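Local coordinates for protein trehalose-6-phosphate phosphatase (Candida albicans, PDB 5DXF) that belongs to glycosyltransferase family 20 and, as expected of the GT-B clan, pairs two alpha/beta domains that face each other across a cleft, at residues 157-163 with 340-344; 199-203 with 515-520; 346-351 with 386-391. The contacts are given in a common frame with arbitrary orientation. Residue numbers count along the deposited sequence, not the author numbering.

Starting from the N terminus, the chain passes 157-163 and 199-203, both in the part of the fold built on the nine-stranded mixed sheet. The loop after strand 332-339 then brings 340-344 against 157-163, closing interaction 1 between the two halves of the protein. Interaction 3 opens at once with 346-351 and closes 35 residues later at 386-391, entirely within the second half; it follows interaction 1 in series and touches it, Leu340 CD2 lying 3.9 Å from Val387 CG2. The last helix returns to the first half, where 515-520 meets 199-203. Interaction 2 therefore crosses interaction 1 and encloses interaction 3; the centres of interactions 2 and 3 are about 39 Å apart.

Interaction 1 (157-163 with 340-344); sequences WPVFHYI and LDKVR
A helix end faces a loop here, without a hydrogen bond between them. Residues 157-160 end a helix kinked at Pro158, whose N lacks a bond to the preceding turn, in a Schellman motif: Tyr162 has positive phi (60/46), Ile163 N bonds to Pro158 O (2.6 Å) and Tyr162 N to Val159 O (3.0 Å). His161, chi1 m, bonds through ND1 to Trp157 O (2.6 Å), which fixes its ring beside the Trp157 indole (chi1 t). Along the loop, Leu340 and Asp341 (-155/165) are extended. Asp341 directs OD2 to 3.6 Å from Trp157 CZ2, while OD1 accepts a weak bond from Lys342 N (3.4 Å). From Lys342 the backbone takes helical phi/psi without the regular hydrogen bonds, and Lys342 NZ comes 4.0 Å from Ile163 CG2. Val343, chi1 m, is the central plug: CG2 is 3.7 Å from Trp157 CZ2, and CG1 is 3.5 Å from His161 CD2 and 4.1 Å from Ile163 CD1. The Val343 and His161 CA atoms are 7.1 Å apart. Arg344, not in contact, forms a salt bridge with Asp435. Consistent with a GT-B fold, the C-terminal end of helix 147-160 thus meets, across the cleft, the link between strand 332-339 and helix 346-359.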
ATOM      1  N   TRP A 157      -1.861  13.647   0.072  1.00 50.31           N
ATOM      2  CA  TRP A 157      -1.880  12.549  -0.901  1.00 43.33           C
ATOM      3  C   TRP A 157      -1.627  13.004  -2.345  1.00 47.79           C
ATOM      4  O   TRP A 157      -0.790  12.406  -3.026  1.00 43.15           O
ATOM      5  CB  TRP A 157      -3.205  11.777  -0.829  1.00 55.27           C
ATOM      6  CG  TRP A 157      -3.434  10.839  -1.994  1.00 51.04           C
ATOM      7  CD1 TRP A 157      -3.875  11.171  -3.248  1.00 53.80           C
ATOM      8  CD2 TRP A 157      -3.233   9.422  -2.007  1.00 43.89           C
ATOM      9  NE1 TRP A 157      -3.950  10.051  -4.037  1.00 48.64           N
ATOM     10  CE2 TRP A 157      -3.565   8.964  -3.300  1.00 52.40           C
ATOM     11  CE3 TRP A 157      -2.807   8.496  -1.053  1.00 52.02           C
ATOM     12  CZ2 TRP A 157      -3.479   7.619  -3.658  1.00 59.29           C
ATOM     13  CZ3 TRP A 157      -2.722   7.167  -1.411  1.00 64.23           C
ATOM     14  CH2 TRP A 157      -3.056   6.740  -2.700  1.00 59.50           C
ATOM     15  N   PRO A 158      -2.345  14.041  -2.833  1.00 53.64           N
ATOM     16  CA  PRO A 158      -2.072  14.449  -4.217  1.00 54.92           C
ATOM     17  C   PRO A 158      -0.650  14.944  -4.432  1.00 47.90           C
ATOM     18  O   PRO A 158      -0.042  14.606  -5.449  1.00 47.31           O
ATOM     19  CB  PRO A 158      -3.063  15.590  -4.452  1.00 52.18           C
ATOM     20  CG  PRO A 158      -4.122  15.379  -3.449  1.00 52.81           C
ATOM     21  CD  PRO A 158      -3.430  14.845  -2.250  1.00 47.96           C
ATOM     22  N   VAL A 159      -0.134  15.735  -3.495  1.00 40.44           N
ATOM     23  CA  VAL A 159       1.219  16.273  -3.603  1.00 49.78           C
ATOM     24  C   VAL A 159       2.274  15.166  -3.592  1.00 46.25           C
ATOM     25  O   VAL A 159       3.174  15.151  -4.433  1.00 43.11           O
ATOM     26  CB  VAL A 159       1.518  17.268  -2.465  1.00 46.10           C
ATOM     27  CG1 VAL A 159       2.997  17.619  -2.434  1.00 46.59           C
ATOM     28  CG2 VAL A 159       0.674  18.525  -2.624  1.00 50.71           C
ATOM     29  N   PHE A 160       2.156  14.237  -2.658  1.00 47.26           N
ATOM     30  CA  PHE A 160       3.105  13.141  -2.529  1.00 47.95           C
ATOM     31  C   PHE A 160       3.084  12.277  -3.765  1.00 48.58           C
ATOM     32  O   PHE A 160       4.066  11.646  -4.113  1.00 51.54           O
ATOM     33  CB  PHE A 160       2.821  12.308  -1.297  1.00 48.46           C
ATOM     34  CG  PHE A 160       3.223  12.966  -0.025  1.00 47.06           C
ATOM     35  CD1 PHE A 160       3.623  12.218   1.051  1.00 57.15           C
ATOM     36  CD2 PHE A 160       3.199  14.329   0.092  1.00 48.84           C
ATOM     37  CE1 PHE A 160       3.992  12.823   2.229  1.00 61.96           C
ATOM     38  CE2 PHE A 160       3.561  14.943   1.265  1.00 50.02           C
ATOM     39  CZ  PHE A 160       3.958  14.190   2.337  1.00 54.72           C
ATOM     40  N   HIS A 161       1.936  12.239  -4.412  1.00 41.57           N
ATOM     41  CA  HIS A 161       1.763  11.480  -5.632  1.00 44.20           C
ATOM     42  C   HIS A 161       1.943  12.284  -6.903  1.00 44.20           C
ATOM     43  O   HIS A 161       1.638  11.801  -7.979  1.00 48.70           O
ATOM     44  CB  HIS A 161       0.434  10.756  -5.625  1.00 45.03           C
ATOM     45  CG  HIS A 161       0.350   9.700  -4.579  1.00 40.58           C
ATOM     46  ND1 HIS A 161       0.078   9.985  -3.264  1.00 45.32           N
ATOM     47  CD2 HIS A 161       0.534   8.367  -4.645  1.00 42.77           C
ATOM     48  CE1 HIS A 161       0.084   8.869  -2.566  1.00 41.06           C
ATOM     49  NE2 HIS A 161       0.352   7.873  -3.383  1.00 45.56           N
ATOM     50  N   TYR A 162       2.461  13.499  -6.773  1.00 53.14           N
ATOM     51  CA  TYR A 162       2.670  14.379  -7.914  1.00 49.19           C
ATOM     52  C   TYR A 162       1.393  14.712  -8.672  1.00 50.43           C
ATOM     53  O   TYR A 162       1.343  14.630  -9.888  1.00 56.27           O
ATOM     54  CB  TYR A 162       3.695  13.772  -8.869  1.00 49.85           C
ATOM     55  CG  TYR A 162       5.078  13.626  -8.296  1.00 49.76           C
ATOM     56  CD1 TYR A 162       5.393  14.132  -7.053  1.00 53.43           C
ATOM     57  CD2 TYR A 162       6.066  12.976  -9.000  1.00 43.84           C
ATOM     58  CE1 TYR A 162       6.660  13.998  -6.530  1.00 54.61           C
ATOM     59  CE2 TYR A 162       7.332  12.837  -8.488  1.00 49.57           C
ATOM     60  CZ  TYR A 162       7.626  13.350  -7.254  1.00 55.59           C
ATOM     61  OH  TYR A 162       8.892  13.209  -6.750  1.00 52.93           O
ATOM     62  N   ILE A 163       0.349  15.057  -7.936  1.00 42.39           N
ATOM     63  CA  ILE A 163      -0.920  15.451  -8.538  1.00 54.37           C
ATOM     64  C   ILE A 163      -1.265  16.894  -8.186  1.00 60.45           C
ATOM     65  O   ILE A 163      -1.578  17.204  -7.035  1.00 57.98           O
ATOM     66  CB  ILE A 163      -2.073  14.535  -8.088  1.00 58.83           C
ATOM     67  CG1 ILE A 163      -1.820  13.094  -8.536  1.00 58.93           C
ATOM     68  CG2 ILE A 163      -3.401  15.041  -8.633  1.00 74.41           C
ATOM     69  CD1 ILE A 163      -2.763  12.092  -7.908  1.00 61.64           C
ATOM     70  N   LEU A 340      -9.443   2.489  -7.704  1.00 51.47           N
ATOM     71  CA  LEU A 340      -9.701   3.289  -8.879  1.00 59.07           C
ATOM     72  C   LEU A 340      -9.197   4.676  -8.566  1.00 59.72           C
ATOM     73  O   LEU A 340      -9.812   5.416  -7.824  1.00 61.62           O
ATOM     74  CB  LEU A 340     -11.187   3.330  -9.177  1.00 58.21           C
ATOM     75  CG  LEU A 340     -11.698   2.342 -10.213  1.00 47.83           C
ATOM     76  CD1 LEU A 340     -13.122   2.667 -10.632  1.00 41.91           C
ATOM     77  CD2 LEU A 340     -10.770   2.332 -11.406  1.00 46.19           C
ATOM     78  N   ASP A 341      -8.063   5.009  -9.160  1.00 59.10           N
ATOM     79  CA  ASP A 341      -7.298   6.180  -8.804  1.00 51.96           C
ATOM     80  C   ASP A 341      -6.444   6.636  -9.958  1.00 52.41           C
ATOM     81  O   ASP A 341      -6.272   5.918 -10.919  1.00 51.86           O
ATOM     82  CB  ASP A 341      -6.397   5.863  -7.634  1.00 20.00           C
ATOM     83  CG  ASP A 341      -6.683   6.723  -6.461  1.00 20.00           C
ATOM     84  OD1 ASP A 341      -7.173   7.844  -6.675  1.00 20.00           O
ATOM     85  OD2 ASP A 341      -6.429   6.286  -5.326  1.00 20.00           O
ATOM     86  N   LYS A 342      -5.941   7.855  -9.868  1.00 55.06           N
ATOM     87  CA  LYS A 342      -4.986   8.359 -10.834  1.00 53.43           C
ATOM     88  C   LYS A 342      -3.659   7.606 -10.833  1.00 47.57           C
ATOM     89  O   LYS A 342      -3.075   7.377 -11.874  1.00 55.07           O
ATOM     90  CB  LYS A 342      -4.748   9.847 -10.617  1.00 53.96           C
ATOM     91  CG  LYS A 342      -6.001  10.687 -10.706  1.00 62.71           C
ATOM     92  CD  LYS A 342      -5.673  12.124 -11.049  1.00 65.03           C
ATOM     93  CE  LYS A 342      -6.926  12.972 -11.108  1.00 73.64           C
ATOM     94  NZ  LYS A 342      -7.041  13.864  -9.927  1.00 76.55           N
ATOM     95  N   VAL A 343      -3.188   7.243  -9.653  1.00 42.08           N
ATOM     96  CA  VAL A 343      -1.858   6.679  -9.450  1.00 53.67           C
ATOM     97  C   VAL A 343      -1.765   5.183  -9.736  1.00 51.93           C
ATOM     98  O   VAL A 343      -0.714   4.696 -10.148  1.00 52.11           O
ATOM     99  CB  VAL A 343      -1.369   6.927  -8.012  1.00 50.47           C
ATOM    100  CG1 VAL A 343      -0.964   8.375  -7.844  1.00 53.82           C
ATOM    101  CG2 VAL A 343      -2.443   6.543  -7.001  1.00 61.07           C
ATOM    102  N   ARG A 344      -2.855   4.453  -9.521  1.00 45.18           N
ATOM    103  CA  ARG A 344      -2.833   3.002  -9.678  1.00 43.60           C
ATOM    104  C   ARG A 344      -2.864   2.584 -11.148  1.00 46.59           C
ATOM    105  O   ARG A 344      -2.666   1.413 -11.473  1.00 49.95           O
ATOM    106  CB  ARG A 344      -3.996   2.369  -8.916  1.00 48.15           C
ATOM    107  CG  ARG A 344      -3.861   2.496  -7.407  1.00 42.14           C
ATOM    108  CD  ARG A 344      -2.542   1.905  -6.929  1.00 57.66           C
ATOM    109  NE  ARG A 344      -2.409   1.949  -5.476  1.00 68.62           N
ATOM    110  CZ  ARG A 344      -1.461   1.316  -4.792  1.00 75.09           C
ATOM    111  NH1 ARG A 344      -0.558   0.583  -5.428  1.00 64.50           N
ATOM    112  NH2 ARG A 344      -1.418   1.414  -3.470  1.00 70.96           N
TER

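Interaction 2 (199-203 with 515-520); sequences DIIWI and WTSTFI
One large side chain, Trp202, fills a hollow on a helix. The extended strand segment has its axis 11.4 Å from that of helix 515-520, at 124° between their N-to-C directions; Trp202 and Ile520 have the nearest CA atoms, 8.4 Å apart. With chi1 t and chi2 -21°, the Trp202 indole reaches into the pocket bounded by Trp515, Thr516, Phe519 and Ile520. Its CZ2 lies 3.5 Å from Trp515 CH2, and its CZ3 is 3.8 Å from Ile520 CG1 and 3.9 Å from Thr516 O. Phe519 (chi1 t) sits over one indole face, slid sideways so that the rings barely overlap, with centroids 4.9 Å apart and planes at 28°. Trp515 meets the indole obliquely, six-membered centroids 5.4 Å apart, while its NE1 bonds to Leu297 O. Beside this aromatic cluster, the extended Ile200 (t, t) places CD1 3.7 Å from Ile520 CG2. The helix-on-sheet packing fits a GT-B fold, whose last helix returns to the N-terminal domain.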
ATOM      1  N   ASP A 199       9.622   2.454  26.119  1.00100.68           N
ATOM      2  CA  ASP A 199       8.952   1.860  24.957  1.00 97.63           C
ATOM      3  C   ASP A 199       9.721   2.162  23.670  1.00 93.34           C
ATOM      4  O   ASP A 199      10.571   3.059  23.617  1.00 96.08           O
ATOM      5  CB  ASP A 199       7.518   2.379  24.808  1.00104.93           C
ATOM      6  CG  ASP A 199       6.537   1.628  25.689  1.00107.36           C
ATOM      7  OD1 ASP A 199       6.602   0.362  25.676  1.00108.18           O
ATOM      8  OD2 ASP A 199       5.769   2.310  26.387  1.00105.35           O
ATOM      9  N   ILE A 200       9.398   1.418  22.625  1.00 87.59           N
ATOM     10  CA  ILE A 200       9.881   1.697  21.287  1.00 87.60           C
ATOM     11  C   ILE A 200       8.636   2.095  20.486  1.00 85.79           C
ATOM     12  O   ILE A 200       7.603   1.419  20.545  1.00 84.15           O
ATOM     13  CB  ILE A 200      10.627   0.467  20.703  1.00 89.55           C
ATOM     14  CG1 ILE A 200      11.283   0.789  19.361  1.00 89.53           C
ATOM     15  CG2 ILE A 200       9.715  -0.758  20.668  1.00 86.38           C
ATOM     16  CD1 ILE A 200      11.988  -0.392  18.742  1.00 72.27           C
ATOM     17  N   ILE A 201       8.708   3.206  19.765  1.00 84.66           N
ATOM     18  CA  ILE A 201       7.534   3.712  19.070  1.00 86.75           C
ATOM     19  C   ILE A 201       7.670   3.624  17.564  1.00 83.95           C
ATOM     20  O   ILE A 201       8.656   4.067  16.997  1.00 81.16           O
ATOM     21  CB  ILE A 201       7.212   5.168  19.449  1.00 80.17           C
ATOM     22  CG1 ILE A 201       7.315   5.363  20.953  1.00 87.77           C
ATOM     23  CG2 ILE A 201       5.815   5.531  18.993  1.00 67.95           C
ATOM     24  CD1 ILE A 201       6.171   4.738  21.716  1.00 87.55           C
ATOM     25  N   TRP A 202       6.662   3.043  16.929  1.00 82.42           N
ATOM     26  CA  TRP A 202       6.621   2.936  15.486  1.00 77.62           C
ATOM     27  C   TRP A 202       5.383   3.644  14.986  1.00 75.09           C
ATOM     28  O   TRP A 202       4.290   3.357  15.431  1.00 80.37           O
ATOM     29  CB  TRP A 202       6.576   1.468  15.088  1.00 72.48           C
ATOM     30  CG  TRP A 202       6.961   1.230  13.694  1.00 71.71           C
ATOM     31  CD1 TRP A 202       6.956   2.131  12.693  1.00 71.27           C
ATOM     32  CD2 TRP A 202       7.409   0.002  13.128  1.00 73.65           C
ATOM     33  NE1 TRP A 202       7.374   1.551  11.534  1.00 74.17           N
ATOM     34  CE2 TRP A 202       7.658   0.239  11.774  1.00 66.61           C
ATOM     35  CE3 TRP A 202       7.624  -1.276  13.635  1.00 73.80           C
ATOM     36  CZ2 TRP A 202       8.111  -0.747  10.919  1.00 61.36           C
ATOM     37  CZ3 TRP A 202       8.077  -2.253  12.785  1.00 67.42           C
ATOM     38  CH2 TRP A 202       8.314  -1.986  11.443  1.00 64.71           C
ATOM     39  N   ILE A 203       5.553   4.571  14.055  1.00 75.66           N
ATOM     40  CA  ILE A 203       4.422   5.300  13.503  1.00 73.88           C
ATOM     41  C   ILE A 203       4.394   5.235  11.992  1.00 69.58           C
ATOM     42  O   ILE A 203       5.430   5.312  11.343  1.00 63.45           O
ATOM     43  CB  ILE A 203       4.417   6.766  13.922  1.00 76.90           C
ATOM     44  CG1 ILE A 203       4.478   6.886  15.436  1.00 73.99           C
ATOM     45  CG2 ILE A 203       3.165   7.436  13.408  1.00 79.23           C
ATOM     46  CD1 ILE A 203       5.647   7.712  15.913  1.00 70.81           C
ATOM     47  N   TRP A 515      11.033  -8.129   7.441  1.00 64.87           N
ATOM     48  CA  TRP A 515      11.083  -6.696   7.215  1.00 53.30           C
ATOM     49  C   TRP A 515      10.770  -5.986   8.504  1.00 57.17           C
ATOM     50  O   TRP A 515      11.445  -5.050   8.893  1.00 56.48           O
ATOM     51  CB  TRP A 515      10.090  -6.293   6.125  1.00 53.59           C
ATOM     52  CG  TRP A 515       9.816  -4.819   6.018  1.00 56.77           C
ATOM     53  CD1 TRP A 515      10.417  -3.940   5.183  1.00 56.67           C
ATOM     54  CD2 TRP A 515       8.856  -4.066   6.758  1.00 53.87           C
ATOM     55  NE1 TRP A 515       9.907  -2.689   5.359  1.00 52.54           N
ATOM     56  CE2 TRP A 515       8.941  -2.740   6.322  1.00 56.64           C
ATOM     57  CE3 TRP A 515       7.931  -4.386   7.747  1.00 52.00           C
ATOM     58  CZ2 TRP A 515       8.141  -1.737   6.842  1.00 58.39           C
ATOM     59  CZ3 TRP A 515       7.145  -3.399   8.259  1.00 53.54           C
ATOM     60  CH2 TRP A 515       7.247  -2.088   7.809  1.00 60.19           C
ATOM     61  N   THR A 516       9.748  -6.457   9.190  1.00 55.14           N
ATOM     62  CA  THR A 516       9.367  -5.840  10.441  1.00 64.96           C
ATOM     63  C   THR A 516      10.447  -6.012  11.506  1.00 63.30           C
ATOM     64  O   THR A 516      10.754  -5.091  12.244  1.00 68.88           O
ATOM     65  CB  THR A 516       7.927  -6.210  10.893  1.00 20.00           C
ATOM     66  OG1 THR A 516       7.895  -6.468  12.298  1.00 20.00           O
ATOM     67  CG2 THR A 516       7.366  -7.400  10.125  1.00 20.00           C
ATOM     68  N   SER A 517      11.043  -7.191  11.572  1.00 60.06           N
ATOM     69  CA  SER A 517      12.135  -7.419  12.507  1.00 67.45           C
ATOM     70  C   SER A 517      13.382  -6.583  12.226  1.00 62.66           C
ATOM     71  O   SER A 517      13.925  -5.958  13.116  1.00 56.03           O
ATOM     72  CB  SER A 517      12.492  -8.906  12.503  1.00 65.07           C
ATOM     73  OG  SER A 517      13.794  -9.142  12.993  1.00 72.43           O
ATOM     74  N   THR A 518      13.787  -6.548  10.969  1.00 57.33           N
ATOM     75  CA  THR A 518      14.904  -5.737  10.495  1.00 57.29           C
ATOM     76  C   THR A 518      14.730  -4.261  10.841  1.00 65.02           C
ATOM     77  O   THR A 518      15.673  -3.621  11.307  1.00 59.63           O
ATOM     78  CB  THR A 518      15.094  -5.862   8.967  1.00 62.64           C
ATOM     79  OG1 THR A 518      15.142  -7.247   8.598  1.00 65.30           O
ATOM     80  CG2 THR A 518      16.378  -5.174   8.528  1.00 56.74           C
ATOM     81  N   PHE A 519      13.529  -3.724  10.635  1.00 63.15           N
ATOM     82  CA  PHE A 519      13.324  -2.306  10.885  1.00 65.49           C
ATOM     83  C   PHE A 519      13.426  -1.976  12.371  1.00 62.50           C
ATOM     84  O   PHE A 519      14.030  -0.962  12.734  1.00 58.57           O
ATOM     85  CB  PHE A 519      11.983  -1.825  10.331  1.00 64.15           C
ATOM     86  CG  PHE A 519      11.872  -0.332  10.280  1.00 54.48           C
ATOM     87  CD1 PHE A 519      12.593   0.396   9.346  1.00 51.74           C
ATOM     88  CD2 PHE A 519      11.080   0.350  11.186  1.00 57.20           C
ATOM     89  CE1 PHE A 519      12.512   1.773   9.305  1.00 59.57           C
ATOM     90  CE2 PHE A 519      10.990   1.728  11.148  1.00 59.88           C
ATOM     91  CZ  PHE A 519      11.709   2.441  10.207  1.00 58.61           C
ATOM     92  N   ILE A 520      12.848  -2.818  13.226  1.00 60.07           N
ATOM     93  CA  ILE A 520      12.940  -2.598  14.667  1.00 66.68           C
ATOM     94  C   ILE A 520      14.417  -2.610  15.068  1.00 64.45           C
ATOM     95  O   ILE A 520      14.894  -1.726  15.801  1.00 65.27           O
ATOM     96  CB  ILE A 520      12.135  -3.664  15.468  1.00 69.95           C
ATOM     97  CG1 ILE A 520      10.629  -3.432  15.301  1.00 66.45           C
ATOM     98  CG2 ILE A 520      12.486  -3.607  16.939  1.00 66.76           C
ATOM     99  CD1 ILE A 520       9.780  -4.698  15.305  1.00 62.02           C
TER

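Interaction 3 (346-351 with 386-391); sequences VIQKLE and RVTEII
Ile347, Leu350 and Ile390 carry most of this packing between two helical segments running nearly parallel, their axes 13° apart in direction and 9.5 Å apart at closest approach. The CA atoms of Ile347 and Val387 are 5.4 Å apart, and those of Leu350 and Ile390 6.7 Å, so successive turns lie side by side. Ile347 (m, t) sets CG1 3.6 Å from Val387 CG2 and CG2 3.8 Å from Ile390 CD1; its CD1 lies over one face of the Arg386 guanidinium, 3.9 Å from CZ. Leu350 (m, t) packs CD1 3.4 Å from Val387 O and 3.6 Å from both Val387 CG1 and Ile391 CG1, and its CB is 3.7 Å from Ile390 CG2. Ile390 (m, t) thus packs against both. Glu351 OE1 and Arg386 NH2 are 4.4 Å apart, too far for a salt bridge. These are neighbouring helices of consecutive beta-alpha-beta units: helix 346-359 joins strands 332-339 and 367-374, and helix 381-398 leads to strand 406-409, against which Val387 and Ile391 rest.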
ATOM      1  N   VAL A 346      -5.108   2.331 -13.792  1.00 45.34           N
ATOM      2  CA  VAL A 346      -6.066   1.444 -14.445  1.00 42.97           C
ATOM      3  C   VAL A 346      -6.324   1.904 -15.879  1.00 48.07           C
ATOM      4  O   VAL A 346      -6.449   1.088 -16.796  1.00 47.52           O
ATOM      5  CB  VAL A 346      -7.396   1.381 -13.667  1.00 41.38           C
ATOM      6  CG1 VAL A 346      -8.393   0.478 -14.380  1.00 41.35           C
ATOM      7  CG2 VAL A 346      -7.154   0.894 -12.248  1.00 49.44           C
ATOM      8  N   ILE A 347      -6.389   3.219 -16.061  1.00 41.35           N
ATOM      9  CA  ILE A 347      -6.604   3.821 -17.374  1.00 45.16           C
ATOM     10  C   ILE A 347      -5.527   3.406 -18.373  1.00 43.86           C
ATOM     11  O   ILE A 347      -5.832   3.032 -19.508  1.00 51.44           O
ATOM     12  CB  ILE A 347      -6.641   5.359 -17.271  1.00 51.00           C
ATOM     13  CG1 ILE A 347      -7.905   5.806 -16.534  1.00 52.89           C
ATOM     14  CG2 ILE A 347      -6.573   5.994 -18.651  1.00 49.19           C
ATOM     15  CD1 ILE A 347      -7.878   7.248 -16.089  1.00 53.81           C
ATOM     16  N   GLN A 348      -4.270   3.467 -17.945  1.00 44.04           N
ATOM     17  CA  GLN A 348      -3.150   3.086 -18.797  1.00 47.83           C
ATOM     18  C   GLN A 348      -3.215   1.601 -19.145  1.00 44.65           C
ATOM     19  O   GLN A 348      -2.884   1.197 -20.262  1.00 54.76           O
ATOM     20  CB  GLN A 348      -1.816   3.415 -18.121  1.00 46.76           C
ATOM     21  CG  GLN A 348      -1.490   4.904 -18.062  1.00 56.48           C
ATOM     22  CD  GLN A 348      -2.359   5.666 -17.079  1.00 55.01           C
ATOM     23  OE1 GLN A 348      -2.730   5.145 -16.029  1.00 53.96           O
ATOM     24  NE2 GLN A 348      -2.694   6.903 -17.421  1.00 55.95           N
ATOM     25  N   LYS A 349      -3.649   0.796 -18.180  1.00 46.00           N
ATOM     26  CA  LYS A 349      -3.814  -0.638 -18.387  1.00 41.35           C
ATOM     27  C   LYS A 349      -4.863  -0.910 -19.458  1.00 50.96           C
ATOM     28  O   LYS A 349      -4.655  -1.731 -20.353  1.00 42.90           O
ATOM     29  CB  LYS A 349      -4.206  -1.326 -17.079  1.00 47.14           C
ATOM     30  CG  LYS A 349      -4.340  -2.837 -17.182  1.00 40.75           C
ATOM     31  CD  LYS A 349      -4.888  -3.434 -15.893  1.00 48.72           C
ATOM     32  CE  LYS A 349      -4.095  -2.968 -14.681  1.00 56.48           C
ATOM     33  NZ  LYS A 349      -4.532  -3.656 -13.434  1.00 56.81           N
ATOM     34  N   LEU A 350      -5.987  -0.208 -19.364  1.00 48.39           N
ATOM     35  CA  LEU A 350      -7.085  -0.386 -20.306  1.00 40.54           C
ATOM     36  C   LEU A 350      -6.731   0.120 -21.703  1.00 49.07           C
ATOM     37  O   LEU A 350      -7.132  -0.474 -22.703  1.00 48.03           O
ATOM     38  CB  LEU A 350      -8.339   0.321 -19.796  1.00 48.17           C
ATOM     39  CG  LEU A 350      -8.900  -0.215 -18.479  1.00 40.91           C
ATOM     40  CD1 LEU A 350     -10.097   0.605 -18.041  1.00 42.99           C
ATOM     41  CD2 LEU A 350      -9.268  -1.686 -18.607  1.00 35.29           C
ATOM     42  N   GLU A 351      -5.982   1.217 -21.768  1.00 50.32           N
ATOM     43  CA  GLU A 351      -5.545   1.756 -23.051  1.00 54.73           C
ATOM     44  C   GLU A 351      -4.567   0.799 -23.725  1.00 47.57           C
ATOM     45  O   GLU A 351      -4.704   0.485 -24.913  1.00 57.13           O
ATOM     46  CB  GLU A 351      -4.916   3.138 -22.866  1.00 51.37           C
ATOM     47  CG  GLU A 351      -5.941   4.263 -22.814  1.00 57.58           C
ATOM     48  CD  GLU A 351      -5.404   5.526 -22.176  1.00 71.59           C
ATOM     49  OE1 GLU A 351      -6.131   6.543 -22.169  1.00 64.75           O
ATOM     50  OE2 GLU A 351      -4.261   5.503 -21.673  1.00 87.26           O
ATOM     51  N   ARG A 386     -13.741   7.825 -16.804  1.00 43.10           N
ATOM     52  CA  ARG A 386     -12.844   7.549 -17.924  1.00 48.25           C
ATOM     53  C   ARG A 386     -12.583   6.051 -18.073  1.00 42.45           C
ATOM     54  O   ARG A 386     -12.732   5.497 -19.164  1.00 45.87           O
ATOM     55  CB  ARG A 386     -11.517   8.289 -17.750  1.00 58.15           C
ATOM     56  CG  ARG A 386     -11.617   9.802 -17.835  1.00 76.97           C
ATOM     57  CD  ARG A 386     -10.262  10.438 -17.567  1.00 77.61           C
ATOM     58  NE  ARG A 386      -9.283  10.049 -18.578  1.00 97.35           N
ATOM     59  CZ  ARG A 386      -7.986  10.321 -18.507  1.00 86.77           C
ATOM     60  NH1 ARG A 386      -7.501  10.983 -17.465  1.00 74.13           N
ATOM     61  NH2 ARG A 386      -7.172   9.926 -19.475  1.00 88.59           N
ATOM     62  N   VAL A 387     -12.179   5.416 -16.971  1.00 39.36           N
ATOM     63  CA  VAL A 387     -11.984   3.964 -16.915  1.00 47.86           C
ATOM     64  C   VAL A 387     -13.171   3.235 -17.513  1.00 45.81           C
ATOM     65  O   VAL A 387     -13.030   2.356 -18.376  1.00 50.34           O
ATOM     66  CB  VAL A 387     -11.788   3.460 -15.464  1.00 47.16           C
ATOM     67  CG1 VAL A 387     -12.119   1.970 -15.358  1.00 42.72           C
ATOM     68  CG2 VAL A 387     -10.372   3.736 -14.982  1.00 49.18           C
ATOM     69  N   THR A 388     -14.342   3.628 -17.029  1.00 38.89           N
ATOM     70  CA  THR A 388     -15.602   3.059 -17.451  1.00 51.50           C
ATOM     71  C   THR A 388     -15.881   3.271 -18.939  1.00 44.96           C
ATOM     72  O   THR A 388     -16.349   2.364 -19.630  1.00 47.44           O
ATOM     73  CB  THR A 388     -16.730   3.668 -16.630  1.00 39.91           C
ATOM     74  OG1 THR A 388     -16.702   3.122 -15.305  1.00 45.67           O
ATOM     75  CG2 THR A 388     -18.018   3.364 -17.247  1.00 63.06           C
ATOM     76  N   GLU A 389     -15.594   4.475 -19.423  1.00 46.67           N
ATOM     77  CA  GLU A 389     -15.765   4.792 -20.835  1.00 46.77           C
ATOM     78  C   GLU A 389     -14.891   3.894 -21.706  1.00 41.83           C
ATOM     79  O   GLU A 389     -15.349   3.353 -22.717  1.00 44.95           O
ATOM     80  CB  GLU A 389     -15.446   6.269 -21.092  1.00 43.70           C
ATOM     81  CG  GLU A 389     -15.477   6.677 -22.561  1.00 47.63           C
ATOM     82  CD  GLU A 389     -15.346   8.179 -22.760  1.00 83.14           C
ATOM     83  OE1 GLU A 389     -15.052   8.609 -23.895  1.00 83.69           O
ATOM     84  OE2 GLU A 389     -15.547   8.929 -21.780  1.00 81.88           O
ATOM     85  N   ILE A 390     -13.635   3.729 -21.299  1.00 44.83           N
ATOM     86  CA  ILE A 390     -12.707   2.877 -22.032  1.00 46.48           C
ATOM     87  C   ILE A 390     -13.178   1.422 -22.020  1.00 42.83           C
ATOM     88  O   ILE A 390     -13.129   0.743 -23.045  1.00 41.21           O
ATOM     89  CB  ILE A 390     -11.280   2.965 -21.453  1.00 49.34           C
ATOM     90  CG1 ILE A 390     -10.821   4.421 -21.386  1.00 52.31           C
ATOM     91  CG2 ILE A 390     -10.312   2.151 -22.293  1.00 41.19           C
ATOM     92  CD1 ILE A 390      -9.595   4.639 -20.520  1.00 50.00           C
ATOM     93  N   ILE A 391     -13.643   0.953 -20.865  1.00 39.47           N
ATOM     94  CA  ILE A 391     -14.168  -0.407 -20.756  1.00 43.29           C
ATOM     95  C   ILE A 391     -15.352  -0.611 -21.696  1.00 52.05           C
ATOM     96  O   ILE A 391     -15.399  -1.592 -22.443  1.00 44.19           O
ATOM     97  CB  ILE A 391     -14.600  -0.741 -19.314  1.00 41.07           C
ATOM     98  CG1 ILE A 391     -13.382  -0.804 -18.392  1.00 35.34           C
ATOM     99  CG2 ILE A 391     -15.335  -2.070 -19.274  1.00 34.96           C
ATOM    100  CD1 ILE A 391     -13.723  -1.107 -16.950  1.00 33.63           C
TER